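Local structure of histidine acid phosphatase (Bifidobacterium longum subsp. infantis, 6RXD) at residues 63-66 against 67-70; 300-303 against 304-308. The protein is a histidine acid phytase that probably removes phosphate from inositol polyphosphates such as inositol hexakisphosphate, and from 2,3-bisphosphoglycerate. All coordinates share one frame; numbering follows the deposited sequence.

Both contacts are local, each inside one helix, so neither closes a loop. From the N terminus, interaction 1 comes first, at the C-terminal end of helix 55-69. Interaction 2 follows much later, in the first turns of helix 301-317. They lie in series and neither nest nor cross. Their centres are about 17 Å apart and their nearest atoms about 9 Å, so they do not meet directly. The two helices still pack together, because A304 and D307 rest on residues of helix 55-69. Around them, helix 251-258 lies against the 63-66 stretch, while helices 235-245 and 339-357 lie against the 300-308 stretch.

Interaction 1: 63-66 against 67-70; sequences AETA and ARDG
T65 meets R68 and D69 at the C-terminal end of helix 55-69. The backbone supplies the regular part of the contact. A67 N donates to A63 O, R68 N to E64 O, and D69 N to T65 O at 2.9 Å. G70 then turns to positive phi, which marks the exit from the helix.

The T65 methyl lies in van der Waals contact beside the two charged side chains. CG2 is anti to the backbone N (chi1 -64° for OG1), which stands it out beside them. T65 CG2 lies 3.8 Å from D69 OD2 and comes obliquely to the R68 guanidinium, 3.9 Å from NH2. The other branch, OG1, is hydrogen-bonded to W264 NE1, and F253 of helix 251-258 packs on T65 and A66.

The charged part is a salt bridge between neighbours. R68, bent at chi3, grips D69 side-on, with one nitrogen for each oxygen. NH2 of R68 gives a straight bond (166°) to OD2 of D69 at 2.8 Å, in the guanidinium plane and on the syn side of the carboxylate. NE of R68 reaches OD1 of D69 at 2.7 Å by a bent bond (134°), from above the carboxylate plane. D69 OD2 is also hydrogen-bonded to Y262 OH. With an alanine at D69, the R68 guanidinium would probably be set free to turn, and Y262 OH would be left without this partner.

The double grip fixes the rotation of both charged groups. The positive guanidinium probably keeps the D69 carboxylate ionised, beside a methyl that offers it no bond.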
ATOM      1  N   ALA A  63      15.540  -9.639 -24.711  1.00 14.51           N
ATOM      2  CA  ALA A  63      15.792  -8.699 -25.792  1.00 13.68           C
ATOM      3  C   ALA A  63      17.080  -9.041 -26.513  1.00 13.58           C
ATOM      4  O   ALA A  63      17.156  -8.937 -27.744  1.00 16.05           O
ATOM      5  CB  ALA A  63      15.848  -7.268 -25.247  1.00 14.29           C
ATOM      6  N   GLU A  64      18.096  -9.456 -25.755  1.00 12.67           N
ATOM      7  CA  GLU A  64      19.379  -9.791 -26.365  1.00 14.88           C
ATOM      8  C   GLU A  64      19.236 -11.006 -27.289  1.00 16.43           C
ATOM      9  O   GLU A  64      19.822 -11.052 -28.378  1.00 14.91           O
ATOM     10  CB  GLU A  64      20.441 -10.011 -25.277  1.00 14.20           C
ATOM     11  CG  GLU A  64      20.821  -8.731 -24.550  1.00 18.06           C
ATOM     12  CD  GLU A  64      21.454  -8.962 -23.192  1.00 22.95           C
ATOM     13  OE1 GLU A  64      21.468 -10.116 -22.711  1.00 24.98           O
ATOM     14  OE2 GLU A  64      21.937  -7.981 -22.589  1.00 19.95           O
ATOM     15  N   THR A  65      18.440 -11.982 -26.864  1.00 14.41           N
ATOM     16  CA  THR A  65      18.183 -13.156 -27.694  1.00 14.18           C
ATOM     17  C   THR A  65      17.371 -12.789 -28.943  1.00 12.82           C
ATOM     18  O   THR A  65      17.675 -13.232 -30.057  1.00 16.46           O
ATOM     19  CB  THR A  65      17.464 -14.238 -26.875  1.00 17.62           C
ATOM     20  OG1 THR A  65      18.333 -14.674 -25.824  1.00 17.31           O
ATOM     21  CG2 THR A  65      17.111 -15.435 -27.756  1.00 16.00           C
ATOM     22  N   ALA A  66      16.343 -11.965 -28.764  1.00 13.77           N
ATOM     23  CA  ALA A  66      15.567 -11.482 -29.907  1.00 16.75           C
ATOM     24  C   ALA A  66      16.437 -10.732 -30.920  1.00 16.81           C
ATOM     25  O   ALA A  66      16.262 -10.875 -32.130  1.00 17.02           O
ATOM     26  CB  ALA A  66      14.414 -10.602 -29.433  1.00 16.12           C
ATOM     27  N   ALA A  67      17.369  -9.924 -30.429  1.00 15.05           N
ATOM     28  CA  ALA A  67      18.261  -9.191 -31.327  1.00 17.54           C
ATOM     29  C   ALA A  67      19.146 -10.147 -32.115  1.00 20.66           C
ATOM     30  O   ALA A  67      19.374  -9.958 -33.313  1.00 22.66           O
ATOM     31  CB  ALA A  67      19.120  -8.182 -30.541  1.00 18.86           C
ATOM     32  N   ARG A  68      19.655 -11.166 -31.434  1.00 17.04           N
ATOM     33  CA  ARG A  68      20.507 -12.166 -32.076  1.00 17.35           C
ATOM     34  C   ARG A  68      19.743 -12.974 -33.122  1.00 19.71           C
ATOM     35  O   ARG A  68      20.285 -13.300 -34.184  1.00 23.91           O
ATOM     36  CB  ARG A  68      21.082 -13.115 -31.017  1.00 19.88           C
ATOM     37  CG  ARG A  68      22.018 -14.194 -31.566  1.00 27.39           C
ATOM     38  CD  ARG A  68      22.180 -15.361 -30.586  1.00 35.47           C
ATOM     39  NE  ARG A  68      20.931 -16.100 -30.381  1.00 38.90           N
ATOM     40  CZ  ARG A  68      20.816 -17.203 -29.643  1.00 42.70           C
ATOM     41  NH1 ARG A  68      21.880 -17.712 -29.036  1.00 48.10           N
ATOM     42  NH2 ARG A  68      19.639 -17.804 -29.519  1.00 41.21           N
ATOM     43  N   ASP A  69      18.498 -13.318 -32.811  1.00 19.11           N
ATOM     44  CA  ASP A  69      17.727 -14.243 -33.640  1.00 18.11           C
ATOM     45  C   ASP A  69      16.714 -13.579 -34.581  1.00 19.80           C
ATOM     46  O   ASP A  69      15.917 -14.266 -35.217  1.00 22.24           O
ATOM     47  CB  ASP A  69      17.004 -15.266 -32.761  1.00 20.92           C
ATOM     48  CG  ASP A  69      17.955 -16.221 -32.066  1.00 28.72           C
ATOM     49  OD1 ASP A  69      19.159 -16.222 -32.407  1.00 25.92           O
ATOM     50  OD2 ASP A  69      17.487 -16.973 -31.183  1.00 22.72           O
ATOM     51  N   GLY A  70      16.752 -12.257 -34.681  1.00 16.70           N
ATOM     52  CA  GLY A  70      15.831 -11.545 -35.557  1.00 19.99           C
ATOM     53  C   GLY A  70      14.391 -11.672 -35.092  1.00 20.95           C
ATOM     54  O   GLY A  70      13.464 -11.812 -35.906  1.00 18.89           O
TER

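Interaction 2: 300-303 against 304-308; sequences SEYD and AAMDL
The ring of Y302 and the side chain of M306 meet one helical turn apart. M306 CG sits over one ring face, 3.7 Å from the Y302 ring centroid and 16° off the normal. This is a CH-pi contact, and M306 CG is 3.6 Å from Y302 CZ. With CG anti to the backbone N (chi1 174°), the ring stands out from the helix, leaning slightly toward its C-terminal end, and M306 CG leans back over its face. M306 is bent at chi2 and chi3. M306 SD lies 4.8 Å from the Y302 ring centroid, obliquely, in a Met-aromatic contact. F345 and L349 of helix 339-357 also touch M306, and V237 of helix 235-245 touches Y302.

Backbone bonds run along the whole stretch. A304 N donates to S300 O, A305 N to E301 O, M306 N to Y302 O at 2.9 Å, and D307 N to D303 O at 3.0 Å. The buried D307 side chain folds back close to the same carbonyl, with its CG 3.0 Å from D303 O. The carboxylate oxygens make no hydrogen bond to it, since all three are acceptors.

The helix start is held by side chains. S300 is the N-cap, and its OG accepts from D303 N at 3.1 Å (167°). That satisfies an amide of the first turn, which has no earlier helical carbonyl to bond. D303 OD2 in turn takes the amide of K299, just before the cap.

E301, a known zinc ligand of this protein but without that zinc in this model, bonds through OE2 to ND1 of H242, which binds a zinc ion here with E251. The arrangement is an N-capped helix start with a Met-aromatic pair on one side and a metal-binding carboxylate in its first turn.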
ATOM      1  N   SER A 300       7.580 -18.567 -20.441  1.00 15.65           N
ATOM      2  CA  SER A 300       6.356 -18.556 -21.213  1.00 13.86           C
ATOM      3  C   SER A 300       5.999 -17.139 -21.570  1.00 12.35           C
ATOM      4  O   SER A 300       6.542 -16.196 -20.985  1.00 14.49           O
ATOM      5  CB  SER A 300       5.206 -19.106 -20.383  1.00 14.57           C
ATOM      6  OG  SER A 300       4.977 -18.255 -19.278  1.00 17.10           O
ATOM      7  N   GLU A 301       5.043 -16.988 -22.487  1.00 12.86           N
ATOM      8  CA  GLU A 301       4.512 -15.657 -22.787  1.00 12.06           C
ATOM      9  C   GLU A 301       3.895 -14.989 -21.565  1.00 12.48           C
ATOM     10  O   GLU A 301       4.065 -13.790 -21.370  1.00 14.45           O
ATOM     11  CB  GLU A 301       3.472 -15.696 -23.913  1.00 13.75           C
ATOM     12  CG  GLU A 301       4.046 -16.012 -25.284  1.00 13.22           C
ATOM     13  CD  GLU A 301       2.962 -16.167 -26.329  1.00 20.72           C
ATOM     14  OE1 GLU A 301       1.830 -16.552 -25.966  1.00 25.50           O
ATOM     15  OE2 GLU A 301       3.226 -15.899 -27.517  1.00 27.81           O
ATOM     16  N   TYR A 302       3.161 -15.754 -20.758  1.00 12.77           N
ATOM     17  CA  TYR A 302       2.638 -15.224 -19.508  1.00 14.69           C
ATOM     18  C   TYR A 302       3.734 -14.562 -18.672  1.00 14.25           C
ATOM     19  O   TYR A 302       3.555 -13.443 -18.208  1.00 14.51           O
ATOM     20  CB  TYR A 302       1.915 -16.307 -18.689  1.00 14.35           C
ATOM     21  CG  TYR A 302       1.477 -15.860 -17.303  1.00 16.40           C
ATOM     22  CD1 TYR A 302       0.183 -15.418 -17.076  1.00 18.03           C
ATOM     23  CD2 TYR A 302       2.362 -15.872 -16.229  1.00 18.98           C
ATOM     24  CE1 TYR A 302      -0.220 -14.997 -15.812  1.00 23.47           C
ATOM     25  CE2 TYR A 302       1.973 -15.455 -14.967  1.00 24.38           C
ATOM     26  CZ  TYR A 302       0.680 -15.023 -14.767  1.00 26.29           C
ATOM     27  OH  TYR A 302       0.289 -14.609 -13.513  1.00 28.73           O
ATOM     28  N   ASP A 303       4.857 -15.251 -18.473  1.00 12.74           N
ATOM     29  CA  ASP A 303       5.948 -14.690 -17.683  1.00 11.30           C
ATOM     30  C   ASP A 303       6.473 -13.388 -18.258  1.00 11.15           C
ATOM     31  O   ASP A 303       6.687 -12.422 -17.517  1.00 12.90           O
ATOM     32  CB  ASP A 303       7.126 -15.669 -17.619  1.00 13.27           C
ATOM     33  CG  ASP A 303       6.833 -16.889 -16.782  1.00 22.06           C
ATOM     34  OD1 ASP A 303       5.844 -16.900 -16.014  1.00 18.22           O
ATOM     35  OD2 ASP A 303       7.631 -17.838 -16.889  1.00 17.06           O
ATOM     36  N   ALA A 304       6.723 -13.366 -19.563  1.00 12.56           N
ATOM     37  CA  ALA A 304       7.274 -12.165 -20.189  1.00 13.14           C
ATOM     38  C   ALA A 304       6.293 -11.001 -20.132  1.00 11.89           C
ATOM     39  O   ALA A 304       6.684  -9.870 -19.822  1.00 11.63           O
ATOM     40  CB  ALA A 304       7.705 -12.443 -21.631  1.00 12.06           C
ATOM     41  N   ALA A 305       5.017 -11.271 -20.407  1.00 11.67           N
ATOM     42  CA  ALA A 305       4.010 -10.213 -20.410  1.00 11.70           C
ATOM     43  C   ALA A 305       3.788  -9.659 -19.005  1.00 14.25           C
ATOM     44  O   ALA A 305       3.655  -8.442 -18.822  1.00 11.74           O
ATOM     45  CB  ALA A 305       2.686 -10.712 -21.016  1.00 11.80           C
ATOM     46  N   MET A 306       3.730 -10.542 -18.008  1.00 10.75           N
ATOM     47  CA  MET A 306       3.544 -10.072 -16.643  0.93 11.38           C
ATOM     48  C   MET A 306       4.767  -9.297 -16.171  1.00 12.79           C
ATOM     49  O   MET A 306       4.630  -8.344 -15.410  1.00 12.90           O
ATOM     50  CB  MET A 306       3.219 -11.233 -15.686  0.82 12.80           C
ATOM     51  CG  MET A 306       1.811 -11.824 -15.862  0.62 14.17           C
ATOM     52  SD  MET A 306       0.452 -10.653 -15.578  0.48 13.73           S
ATOM     53  CE  MET A 306       0.975  -9.939 -14.023  1.00 22.71           C
ATOM     54  N   ASP A 307       5.956  -9.679 -16.626  1.00 11.55           N
ATOM     55  CA  ASP A 307       7.146  -8.888 -16.309  1.00 14.19           C
ATOM     56  C   ASP A 307       7.066  -7.501 -16.946  1.00 12.56           C
ATOM     57  O   ASP A 307       7.407  -6.501 -16.300  1.00 11.07           O
ATOM     58  CB  ASP A 307       8.431  -9.607 -16.738  1.00 10.81           C
ATOM     59  CG  ASP A 307       8.716 -10.830 -15.899  1.00 18.63           C
ATOM     60  OD1 ASP A 307       7.947 -11.088 -14.955  1.00 17.31           O
ATOM     61  OD2 ASP A 307       9.708 -11.530 -16.182  1.00 17.96           O
ATOM     62  N   LEU A 308       6.588  -7.441 -18.185  1.00 12.26           N
ATOM     63  CA  LEU A 308       6.447  -6.164 -18.887  1.00 10.98           C
ATOM     64  C   LEU A 308       5.387  -5.306 -18.196  1.00 11.83           C
ATOM     65  O   LEU A 308       5.566  -4.095 -18.030  1.00 13.05           O
ATOM     66  CB  LEU A 308       6.086  -6.377 -20.371  1.00 10.57           C
ATOM     67  CG  LEU A 308       6.059  -5.121 -21.253  1.00 10.89           C
ATOM     68  CD1 LEU A 308       7.405  -4.422 -21.155  1.00 16.13           C
ATOM     69  CD2 LEU A 308       5.772  -5.513 -22.694  1.00 15.49           C
TER